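Local coordinates for protein thiosulfate reductase (Thermus thermophilus, PDB 2VPZ) that probably reduces sulfur compounds such as thiosulfate or polysulfide at a molybdenum centre held by two molybdopterin guanine dinucleotides and served by a [4Fe-4S] cluster, at residues I252-D257 against K690-I695; N71-G76 against V493-K498; H123-M128 against L527-E532. All coordinates share one frame; numbering follows the deposited sequence.

Contact 1 of 3, residues I252-D257 against K690-I695; sequences IKPGTD and KDCVYI. With MGD (2-amino-5,6-dimercapto-7-methyl-3,7,8a,9-tetrahydro-8-oxa-1,3,9,10-tetraaza-anthracen-4-one guanosine dinucleotide), chain I.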
loop_
_atom_site.group_PDB
_atom_site.type_symbol
_atom_site.label_atom_id
_atom_site.label_comp_id
_atom_site.label_asym_id
_atom_site.label_seq_id
_atom_site.Cartn_x
_atom_site.Cartn_y
_atom_site.Cartn_z
ATOM N N ILE A 252 -17.289 2.758 -26.390
ATOM C CA ILE A 252 -17.986 2.859 -27.673
ATOM C C ILE A 252 -19.223 3.764 -27.757
ATOM O O ILE A 252 -20.041 3.862 -26.831
ATOM C CB ILE A 252 -18.379 1.404 -28.200
ATOM C CG1 ILE A 252 -18.237 1.316 -29.713
ATOM C CG2 ILE A 252 -19.814 1.037 -27.739
ATOM C CD1 ILE A 252 -19.098 0.224 -30.382
ATOM N N LYS A 253 -19.360 4.472 -28.874
ATOM C CA LYS A 253 -20.528 5.323 -29.061
ATOM C C LYS A 253 -21.719 4.326 -29.187
ATOM O O LYS A 253 -21.629 3.362 -29.953
ATOM C CB LYS A 253 -20.358 6.198 -30.319
ATOM C CG LYS A 253 -21.648 6.490 -31.035
ATOM C CD LYS A 253 -21.497 7.613 -32.049
ATOM C CE LYS A 253 -22.753 8.478 -32.108
ATOM N NZ LYS A 253 -22.755 9.410 -33.278
ATOM N N PRO A 254 -22.836 4.540 -28.419
ATOM C CA PRO A 254 -23.985 3.607 -28.531
ATOM C C PRO A 254 -24.615 3.292 -29.913
ATOM O O PRO A 254 -24.808 4.222 -30.686
ATOM C CB PRO A 254 -25.030 4.167 -27.577
ATOM C CG PRO A 254 -24.279 4.987 -26.586
ATOM C CD PRO A 254 -23.043 5.516 -27.344
ATOM N N GLY A 255 -24.953 2.007 -30.123
ATOM C CA GLY A 255 -25.588 1.479 -31.329
ATOM C C GLY A 255 -24.686 1.386 -32.524
ATOM O O GLY A 255 -25.099 1.375 -33.706
ATOM N N THR A 256 -23.412 1.247 -32.219
ATOM C CA THR A 256 -22.351 1.279 -33.196
ATOM C C THR A 256 -21.389 0.050 -33.246
ATOM O O THR A 256 -20.387 0.053 -33.976
ATOM C CB THR A 256 -21.573 2.640 -32.922
ATOM O OG1 THR A 256 -21.674 3.498 -34.038
ATOM C CG2 THR A 256 -20.121 2.425 -32.516
ATOM N N ASP A 257 -21.747 -1.014 -32.529
ATOM C CA ASP A 257 -20.965 -2.251 -32.425
ATOM C C ASP A 257 -20.749 -3.069 -33.686
ATOM O O ASP A 257 -19.738 -3.775 -33.827
ATOM C CB ASP A 257 -21.555 -3.160 -31.342
ATOM C CG ASP A 257 -21.695 -2.476 -29.990
ATOM O OD1 ASP A 257 -20.862 -2.750 -29.094
ATOM O OD2 ASP A 257 -22.609 -1.654 -29.843
ATOM N N LYS A 690 -21.202 11.148 -22.160
ATOM C CA LYS A 690 -22.082 12.319 -21.977
ATOM C C LYS A 690 -23.430 12.266 -22.747
ATOM O O LYS A 690 -24.354 13.060 -22.499
ATOM C CB LYS A 690 -21.332 13.629 -22.325
ATOM C CG LYS A 690 -20.080 13.900 -21.473
ATOM C CD LYS A 690 -19.404 15.246 -21.773
ATOM C CE LYS A 690 -18.096 15.419 -20.979
ATOM N NZ LYS A 690 -17.643 16.846 -20.832
ATOM N N ASP A 691 -23.471 11.290 -23.668
ATOM C CA ASP A 691 -24.547 10.840 -24.609
ATOM C C ASP A 691 -25.667 10.089 -23.901
ATOM O O ASP A 691 -26.726 9.812 -24.483
ATOM C CB ASP A 691 -24.172 9.640 -25.476
ATOM C CG ASP A 691 -23.073 9.865 -26.450
ATOM O OD1 ASP A 691 -23.175 10.805 -27.233
ATOM O OD2 ASP A 691 -22.159 9.019 -26.468
ATOM N N CYS A 692 -25.315 9.566 -22.741
ATOM C CA CYS A 692 -26.150 8.633 -22.047
ATOM C C CYS A 692 -26.468 8.867 -20.635
ATOM O O CYS A 692 -25.856 9.690 -19.956
ATOM C CB CYS A 692 -25.509 7.229 -22.151
ATOM S SG CYS A 692 -25.136 6.571 -23.772
ATOM N N VAL A 693 -27.388 8.023 -20.201
ATOM C CA VAL A 693 -27.909 7.958 -18.855
ATOM C C VAL A 693 -28.286 6.448 -18.665
ATOM O O VAL A 693 -28.632 5.741 -19.622
ATOM C CB VAL A 693 -29.130 8.987 -18.740
ATOM C CG1 VAL A 693 -30.395 8.321 -18.273
ATOM C CG2 VAL A 693 -28.727 10.160 -17.811
ATOM N N TYR A 694 -28.156 5.947 -17.446
ATOM C CA TYR A 694 -28.384 4.531 -17.124
ATOM C C TYR A 694 -29.197 4.330 -15.809
ATOM O O TYR A 694 -28.995 5.089 -14.857
ATOM C CB TYR A 694 -26.995 3.838 -16.986
ATOM C CG TYR A 694 -26.991 2.399 -16.457
ATOM C CD1 TYR A 694 -27.142 1.314 -17.319
ATOM C CD2 TYR A 694 -26.876 2.133 -15.079
ATOM C CE1 TYR A 694 -27.188 -0.019 -16.844
ATOM C CE2 TYR A 694 -26.921 0.804 -14.583
ATOM C CZ TYR A 694 -27.078 -0.271 -15.478
ATOM O OH TYR A 694 -27.127 -1.577 -15.029
ATOM N N ILE A 695 -30.135 3.381 -15.773
ATOM C CA ILE A 695 -30.893 3.037 -14.549
ATOM C C ILE A 695 -31.111 1.512 -14.516
ATOM O O ILE A 695 -31.179 0.875 -15.572
ATOM C CB ILE A 695 -32.319 3.735 -14.438
ATOM C CG1 ILE A 695 -33.225 3.314 -15.588
ATOM C CG2 ILE A 695 -32.152 5.275 -14.314
ATOM C CD1 ILE A 695 -34.735 3.690 -15.418
HETATM P PB MGD I . -26.394 -6.596 -21.876
HETATM O O1B MGD I . -27.583 -5.881 -22.384
HETATM O O2B MGD I . -25.460 -7.211 -22.790
HETATM O O3B MGD I . -27.167 -7.584 -20.883
HETATM O O3A MGD I . -27.787 -9.021 -18.876
HETATM P PA MGD I . -26.828 -8.949 -20.126
HETATM O O1A MGD I . -27.174 -10.152 -20.870
HETATM O O2A MGD I . -25.452 -8.958 -19.654
HETATM O "O5'" MGD I . -25.552 -5.654 -20.966
HETATM C "C5'" MGD I . -25.967 -4.537 -20.176
HETATM C "C4'" MGD I . -24.822 -3.581 -20.471
HETATM O "O4'" MGD I . -25.044 -3.270 -21.836
HETATM C "C3'" MGD I . -24.804 -2.209 -19.745
HETATM O "O3'" MGD I . -23.494 -1.931 -19.186
HETATM C "C2'" MGD I . -25.101 -1.161 -20.847
HETATM O "O2'" MGD I . -24.155 -0.104 -20.746
HETATM C "C1'" MGD I . -24.689 -1.900 -22.096
HETATM N N9 MGD I . -24.992 -1.304 -23.426
HETATM C C8 MGD I . -26.068 -0.518 -23.746
HETATM N N7 MGD I . -26.038 -0.131 -25.053
HETATM C C5 MGD I . -24.904 -0.660 -25.581
HETATM C C6 MGD I . -24.217 -0.573 -26.886
HETATM O O6 MGD I . -24.796 0.037 -27.791
HETATM N N1 MGD I . -23.068 -1.224 -27.061
HETATM C C2 MGD I . -22.461 -1.903 -26.050
HETATM N N2 MGD I . -21.266 -2.556 -26.277
HETATM N N3 MGD I . -23.026 -2.022 -24.809
HETATM C C4 MGD I . -24.220 -1.437 -24.517
HETATM C C10 MGD I . -29.150 -9.381 -18.801
HETATM C C11 MGD I . -29.138 -10.813 -18.372
HETATM O O11 MGD I . -28.671 -10.866 -17.016
HETATM C C12 MGD I . -30.455 -11.573 -18.679
HETATM S S12 MGD I . -31.150 -11.557 -20.212
HETATM C C13 MGD I . -31.133 -12.315 -17.731
HETATM S S13 MGD I . -32.507 -13.225 -18.163
HETATM C C14 MGD I . -30.657 -12.364 -16.302
HETATM N N15 MGD I . -31.381 -11.579 -15.373
HETATM C C16 MGD I . -30.808 -11.145 -14.204
HETATM C C17 MGD I . -31.511 -10.348 -13.137
HETATM O O17 MGD I . -32.739 -10.086 -13.268
HETATM N N18 MGD I . -30.832 -9.993 -11.993
HETATM C C19 MGD I . -29.510 -10.292 -11.909
HETATM N N19 MGD I . -28.877 -9.859 -10.836
HETATM N N20 MGD I . -28.755 -10.973 -12.835
HETATM C C21 MGD I . -29.392 -11.440 -13.953
HETATM N N22 MGD I . -28.753 -12.088 -14.914
HETATM C C23 MGD I . -29.171 -12.070 -16.277
#
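Pro254 meets Cys692 and Asp691 with the CG-CD side of its ring. Followed round from CB, the pyrrolidine touches something different at each carbon. CB lies near the guanine carbonyl, 4.1 Å from O6 of MGD. CG presses on the thiol, 3.3 Å from SG of Cys692, a tight apolar contact. CD comes within 3.7 Å of Asp691 OD2, a carboxylate oxygen whose salt bridge goes to Arg689. The proline sits in a type II turn from Lys253 to Thr256, and Gly255 takes the positive phi (73°) that a type II turn favours at its third position. The turn aims Gly255 N at O6 of MGD, 3.1 Å away in a nearly straight bond (167°). Just beyond, Asp257 turns its carboxylate to the base, with CG beside its backbone N (chi1 -54°). OD2 accepts from N1 of MGD and OD1 from N2, both at 2.9 Å. Putting an asparagine here would probably leave one of these two guanine N-H groups facing an amide NH2 and without its acceptor. The paired carboxylate bonds and the backbone N-H together read the Watson-Crick edge of guanine, a specific dinucleotide-cofactor pocket closed here against a strand of the C-terminal molybdopterin dinucleotide-binding domain.

Contact 2 of 3, residues N71-G76 against V493-K498; sequences NPKSRG and VLVAHK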
loop_
_atom_site.group_PDB
_atom_site.type_symbol
_atom_site.label_atom_id
_atom_site.label_comp_id
_atom_site.label_asym_id
_atom_site.label_seq_id
_atom_site.Cartn_x
_atom_site.Cartn_y
_atom_site.Cartn_z
ATOM N N ASN A 71 -23.778 -30.868 -8.189
ATOM C CA ASN A 71 -24.557 -30.031 -9.121
ATOM C C ASN A 71 -23.610 -29.132 -9.971
ATOM O O ASN A 71 -22.899 -28.291 -9.434
ATOM C CB ASN A 71 -25.578 -29.141 -8.394
ATOM C CG ASN A 71 -26.564 -28.467 -9.336
ATOM O OD1 ASN A 71 -27.445 -29.122 -9.901
ATOM N ND2 ASN A 71 -26.382 -27.160 -9.558
ATOM N N PRO A 72 -23.580 -29.331 -11.325
ATOM C CA PRO A 72 -22.727 -28.517 -12.219
ATOM C C PRO A 72 -22.990 -26.987 -12.292
ATOM O O PRO A 72 -22.199 -26.236 -12.868
ATOM C CB PRO A 72 -22.850 -29.168 -13.598
ATOM C CG PRO A 72 -23.441 -30.555 -13.335
ATOM C CD PRO A 72 -24.238 -30.428 -12.047
ATOM N N LYS A 73 -24.116 -26.541 -11.750
ATOM C CA LYS A 73 -24.486 -25.119 -11.746
ATOM C C LYS A 73 -24.021 -24.376 -10.479
ATOM O O LYS A 73 -23.259 -23.422 -10.562
ATOM C CB LYS A 73 -26.003 -24.943 -11.963
ATOM C CG LYS A 73 -26.495 -25.248 -13.378
ATOM C CD LYS A 73 -27.873 -24.671 -13.614
ATOM C CE LYS A 73 -28.275 -24.676 -15.089
ATOM N NZ LYS A 73 -27.863 -23.423 -15.797
ATOM N N SER A 74 -24.446 -24.823 -9.302
ATOM C CA SER A 74 -24.007 -24.158 -8.069
ATOM C C SER A 74 -22.587 -24.551 -7.584
ATOM O O SER A 74 -21.809 -23.678 -7.176
ATOM C CB SER A 74 -25.025 -24.348 -6.932
ATOM O OG SER A 74 -25.500 -25.657 -6.837
ATOM N N ARG A 75 -22.231 -25.838 -7.677
ATOM C CA ARG A 75 -20.948 -26.378 -7.170
ATOM C C ARG A 75 -20.597 -25.892 -5.746
ATOM O O ARG A 75 -19.428 -25.603 -5.467
ATOM C CB ARG A 75 -19.748 -25.998 -8.028
ATOM C CG ARG A 75 -19.850 -26.168 -9.474
ATOM C CD ARG A 75 -18.736 -25.335 -10.001
ATOM N NE ARG A 75 -18.603 -25.317 -11.433
ATOM C CZ ARG A 75 -18.107 -24.288 -12.102
ATOM N NH1 ARG A 75 -17.724 -23.224 -11.420
ATOM N NH2 ARG A 75 -18.017 -24.319 -13.419
ATOM N N GLY A 76 -21.583 -25.773 -4.873
ATOM C CA GLY A 76 -21.347 -25.323 -3.523
ATOM C C GLY A 76 -21.621 -23.861 -3.191
ATOM O O GLY A 76 -21.866 -23.516 -2.018
ATOM N N VAL A 493 -35.851 -30.741 -14.814
ATOM C CA VAL A 493 -35.093 -29.677 -15.474
ATOM C C VAL A 493 -33.860 -30.293 -16.174
ATOM O O VAL A 493 -32.918 -30.788 -15.527
ATOM C CB VAL A 493 -34.690 -28.559 -14.428
ATOM C CG1 VAL A 493 -33.657 -27.594 -15.029
ATOM C CG2 VAL A 493 -35.969 -27.791 -13.971
ATOM N N LEU A 494 -33.887 -30.284 -17.508
ATOM C CA LEU A 494 -32.795 -30.833 -18.325
ATOM C C LEU A 494 -31.845 -29.736 -18.801
ATOM O O LEU A 494 -32.290 -28.726 -19.340
ATOM C CB LEU A 494 -33.355 -31.624 -19.545
ATOM C CG LEU A 494 -34.539 -32.605 -19.410
ATOM C CD1 LEU A 494 -34.715 -33.476 -20.685
ATOM C CD2 LEU A 494 -34.340 -33.506 -18.176
ATOM N N VAL A 495 -30.541 -29.916 -18.617
ATOM C CA VAL A 495 -29.574 -28.920 -19.065
ATOM C C VAL A 495 -28.518 -29.434 -20.070
ATOM O O VAL A 495 -27.729 -30.338 -19.746
ATOM C CB VAL A 495 -28.813 -28.233 -17.832
ATOM C CG1 VAL A 495 -27.938 -27.050 -18.322
ATOM C CG2 VAL A 495 -29.825 -27.769 -16.768
ATOM N N ALA A 496 -28.530 -28.877 -21.287
ATOM C CA ALA A 496 -27.550 -29.217 -22.338
ATOM C C ALA A 496 -26.215 -28.661 -21.832
ATOM O O ALA A 496 -26.103 -27.486 -21.420
ATOM C CB ALA A 496 -27.931 -28.619 -23.713
ATOM N N HIS A 497 -25.175 -29.478 -21.905
ATOM C CA HIS A 497 -23.907 -29.104 -21.287
ATOM C C HIS A 497 -22.729 -30.000 -21.711
ATOM O O HIS A 497 -22.902 -31.032 -22.355
ATOM C CB HIS A 497 -24.125 -29.228 -19.732
ATOM C CG HIS A 497 -23.093 -28.602 -18.856
ATOM N ND1 HIS A 497 -22.011 -29.284 -18.357
ATOM C CD2 HIS A 497 -22.986 -27.362 -18.382
ATOM C CE1 HIS A 497 -21.271 -28.494 -17.622
ATOM N NE2 HIS A 497 -21.849 -27.308 -17.621
ATOM N N LYS A 498 -21.520 -29.587 -21.318
ATOM C CA LYS A 498 -20.292 -30.380 -21.553
ATOM C C LYS A 498 -20.688 -31.839 -21.098
ATOM O O LYS A 498 -20.508 -32.810 -21.845
ATOM C CB LYS A 498 -19.158 -29.808 -20.682
ATOM C CG LYS A 498 -17.699 -30.141 -21.079
ATOM C CD LYS A 498 -16.656 -29.522 -20.107
ATOM C CE LYS A 498 -15.622 -28.631 -20.826
ATOM N NZ LYS A 498 -14.201 -28.828 -20.324
HETATM O O HOH W 1 -20.540 -25.754 -15.629
#
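Val495 and Lys73 reach toward each other tip to tip, the lysine CE standing 3.8 Å from CG2 and 4.0 Å from CG1 of the valine. Both valine methyls therefore bear on one methylene. The chain turns at its last torsion (chi4 -90°), swinging the ammonium group aside, where it makes a cation-pi contact with Trp49. Lys73 lies close to the [4Fe-4S] site, its side chain about 4 Å from that of the cluster ligand Cys51 and about 7 Å from the cluster itself, nearest atoms. Val495 ends strand 493-495, an outer strand of a three-stranded antiparallel sheet in this chain, and is backbone-bonded to Phe501 on the neighbouring strand; the contact so sets that sheet against the loop of the Fe4S4 domain between strand 62-67 and helix 80-84. Two residues on, His497 turns its ring obliquely to Pro72, CE1 lying 4.4 Å from the proline CB. A water at the ring edge, in its plane, is 2.8 Å from His497 NE2 and donates to Pro72 O at 3.3 Å, joining imidazole to loop backbone. The other ring nitrogen, ND1, is hydrogen-bonded to Thr499 N, and His192 and Phe501 make edge-to-face contacts with the ring, which together probably hold the ring in this rotation.

Contact 3 of 3, residues H123-M128 against L527-E532; sequences HIAKKM and LRLGLE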
loop_
_atom_site.group_PDB
_atom_site.type_symbol
_atom_site.label_atom_id
_atom_site.label_comp_id
_atom_site.label_asym_id
_atom_site.label_seq_id
_atom_site.Cartn_x
_atom_site.Cartn_y
_atom_site.Cartn_z
ATOM N N HIS A 123 -65.542 -21.250 -13.647
ATOM C CA HIS A 123 -65.727 -19.929 -14.235
ATOM C C HIS A 123 -64.757 -19.714 -15.424
ATOM O O HIS A 123 -65.157 -19.156 -16.453
ATOM C CB HIS A 123 -65.566 -18.824 -13.154
ATOM C CG HIS A 123 -65.895 -17.440 -13.598
ATOM N ND1 HIS A 123 -64.978 -16.604 -14.150
ATOM C CD2 HIS A 123 -67.048 -16.758 -13.588
ATOM C CE1 HIS A 123 -65.548 -15.464 -14.479
ATOM N NE2 HIS A 123 -66.816 -15.533 -14.145
ATOM N N ILE A 124 -63.504 -20.158 -15.314
ATOM C CA ILE A 124 -62.533 -20.018 -16.415
ATOM C C ILE A 124 -62.893 -20.935 -17.621
ATOM O O ILE A 124 -63.008 -20.441 -18.743
ATOM C CB ILE A 124 -61.028 -20.251 -15.913
ATOM C CG1 ILE A 124 -60.575 -19.097 -15.024
ATOM C CG2 ILE A 124 -60.087 -20.391 -17.138
ATOM C CD1 ILE A 124 -59.611 -19.489 -13.878
ATOM N N ALA A 125 -63.099 -22.243 -17.411
ATOM C CA ALA A 125 -63.505 -23.161 -18.503
ATOM C C ALA A 125 -64.823 -22.714 -19.212
ATOM O O ALA A 125 -64.906 -22.717 -20.450
ATOM C CB ALA A 125 -63.649 -24.627 -17.986
ATOM N N LYS A 126 -65.842 -22.338 -18.446
ATOM C CA LYS A 126 -67.114 -21.865 -19.016
ATOM C C LYS A 126 -66.854 -20.713 -20.036
ATOM O O LYS A 126 -67.315 -20.772 -21.187
ATOM C CB LYS A 126 -68.072 -21.396 -17.897
ATOM C CG LYS A 126 -69.582 -21.513 -18.190
ATOM C CD LYS A 126 -70.216 -20.153 -18.521
ATOM C CE LYS A 126 -71.671 -20.047 -18.027
ATOM N NZ LYS A 126 -71.993 -18.695 -17.446
ATOM N N LYS A 127 -66.090 -19.703 -19.607
ATOM C CA LYS A 127 -65.697 -18.519 -20.408
ATOM C C LYS A 127 -64.817 -18.871 -21.621
ATOM O O LYS A 127 -64.995 -18.319 -22.723
ATOM C CB LYS A 127 -64.961 -17.480 -19.536
ATOM C CG LYS A 127 -65.845 -16.412 -18.879
ATOM C CD LYS A 127 -66.211 -15.306 -19.881
ATOM C CE LYS A 127 -67.521 -14.599 -19.504
ATOM N NZ LYS A 127 -67.494 -13.979 -18.132
ATOM N N MET A 128 -63.864 -19.780 -21.412
ATOM C CA MET A 128 -62.946 -20.236 -22.456
ATOM C C MET A 128 -63.691 -20.970 -23.582
ATOM O O MET A 128 -63.347 -20.827 -24.766
ATOM C CB MET A 128 -61.855 -21.176 -21.876
ATOM C CG MET A 128 -60.832 -20.551 -20.916
ATOM S SD MET A 128 -59.391 -21.622 -20.573
ATOM C CE MET A 128 -58.565 -21.645 -22.199
ATOM N N LEU A 527 -58.901 -31.181 -17.572
ATOM C CA LEU A 527 -60.009 -32.123 -17.417
ATOM C C LEU A 527 -61.348 -31.376 -17.762
ATOM O O LEU A 527 -62.205 -31.935 -18.458
ATOM C CB LEU A 527 -60.022 -32.773 -15.993
ATOM C CG LEU A 527 -58.789 -33.594 -15.527
ATOM C CD1 LEU A 527 -59.127 -34.475 -14.295
ATOM C CD2 LEU A 527 -58.257 -34.476 -16.683
ATOM N N ARG A 528 -61.492 -30.131 -17.322
ATOM C CA ARG A 528 -62.653 -29.265 -17.629
ATOM C C ARG A 528 -62.863 -28.811 -19.159
ATOM O O ARG A 528 -63.969 -28.354 -19.463
ATOM C CB ARG A 528 -62.641 -28.003 -16.689
ATOM C CG ARG A 528 -63.249 -28.117 -15.258
ATOM C CD ARG A 528 -62.519 -27.185 -14.271
ATOM N NE ARG A 528 -62.080 -27.865 -13.051
ATOM C CZ ARG A 528 -62.755 -27.886 -11.909
ATOM N NH1 ARG A 528 -63.908 -27.251 -11.825
ATOM N NH2 ARG A 528 -62.282 -28.541 -10.853
ATOM N N LEU A 529 -61.879 -28.937 -20.074
ATOM C CA LEU A 529 -61.938 -28.536 -21.545
ATOM C C LEU A 529 -61.754 -29.711 -22.627
ATOM O O LEU A 529 -61.364 -29.455 -23.801
ATOM C CB LEU A 529 -60.925 -27.355 -21.853
ATOM C CG LEU A 529 -60.445 -26.377 -20.747
ATOM C CD1 LEU A 529 -59.105 -25.687 -21.131
ATOM C CD2 LEU A 529 -61.522 -25.323 -20.420
ATOM N N GLY A 530 -62.020 -30.956 -22.200
ATOM C CA GLY A 530 -61.911 -32.218 -22.943
ATOM C C GLY A 530 -60.529 -32.825 -23.206
ATOM O O GLY A 530 -60.317 -33.583 -24.169
ATOM N N LEU A 531 -59.564 -32.536 -22.343
ATOM C CA LEU A 531 -58.172 -32.988 -22.543
ATOM C C LEU A 531 -57.613 -34.062 -21.612
ATOM O O LEU A 531 -56.428 -34.103 -21.343
ATOM C CB LEU A 531 -57.237 -31.757 -22.584
ATOM C CG LEU A 531 -57.789 -30.435 -23.165
ATOM C CD1 LEU A 531 -56.935 -29.230 -22.700
ATOM C CD2 LEU A 531 -57.875 -30.509 -24.698
ATOM N N GLU A 532 -58.517 -34.919 -21.150
ATOM C CA GLU A 532 -58.242 -36.056 -20.283
ATOM C C GLU A 532 -57.137 -36.989 -20.897
ATOM O O GLU A 532 -56.298 -37.470 -20.140
ATOM C CB GLU A 532 -59.550 -36.818 -20.033
ATOM C CG GLU A 532 -60.743 -36.334 -20.897
ATOM C CD GLU A 532 -61.600 -35.234 -20.233
ATOM O OE1 GLU A 532 -62.079 -35.453 -19.089
ATOM O OE2 GLU A 532 -61.800 -34.166 -20.864
#
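Leu529 lays its CD2 methyl against Ala125, 3.3 Å from the alanine CB and 3.5 Å from its CA, so that one branch of the leucine rests on the surface of helix 117-134 itself. The fit is tight: the alanine offers no more than a methyl, and the leucine comes almost down to the helix backbone. Its chi1 of -24° is far from a staggered value, which suggests that the side chain is somewhat strained where it is wedged in. The other branch points to the next turn of the helix, where CD1 is 4.1 Å from SD of Met128; the two side chains cross at about a right angle. Ala125 and Met128, three residues apart, thus give Leu529 neighbouring footholds on one helix face, and the bond from Met128 N to Ile124 O (2.9 Å) is part of the regular turn that brings them together. Arg528 adds its CB, 3.8 Å from Ala125 CB, and the CA atoms of these two residues are just 6.2 Å apart. From there the arginine chain bends away, and its guanidinium group is shared between two carboxylates: NH1 forms a salt bridge with Asp122, one turn back on helix 117-134, and NH2 with Glu524 on its own helix. No hydrogen bond links the two segments directly. Ile124 and Met128 also touch Phe436 of strand 435-438, so helix 117-134 joins this apolar patch to a five-stranded parallel sheet, the helix-on-sheet layering of an alpha/beta fold.

In the fold
From the N terminus, the chain leaves the first half of contact 2 at residues 71-76, passes that of contact 3 at 123-128 and that of contact 1 at 252-257. It then returns in the same order: 493-498 closes contact 2, 527-532 closes contact 3 and 690-695 closes contact 1. Each pair of these loops crosses and none nests. Contact 2 ties the Fe4S4 domain to a small antiparallel sheet, contact 3 sets the end of helix 518-528 and the turn after it on helix 117-134, beside the five-stranded parallel sheet, and contact 1 brings the dinucleotide-binding domain to a cofactor-binding turn. Contacts 1 and 3 lie on opposite sides of the chain's centre, their own centres 50 Å apart.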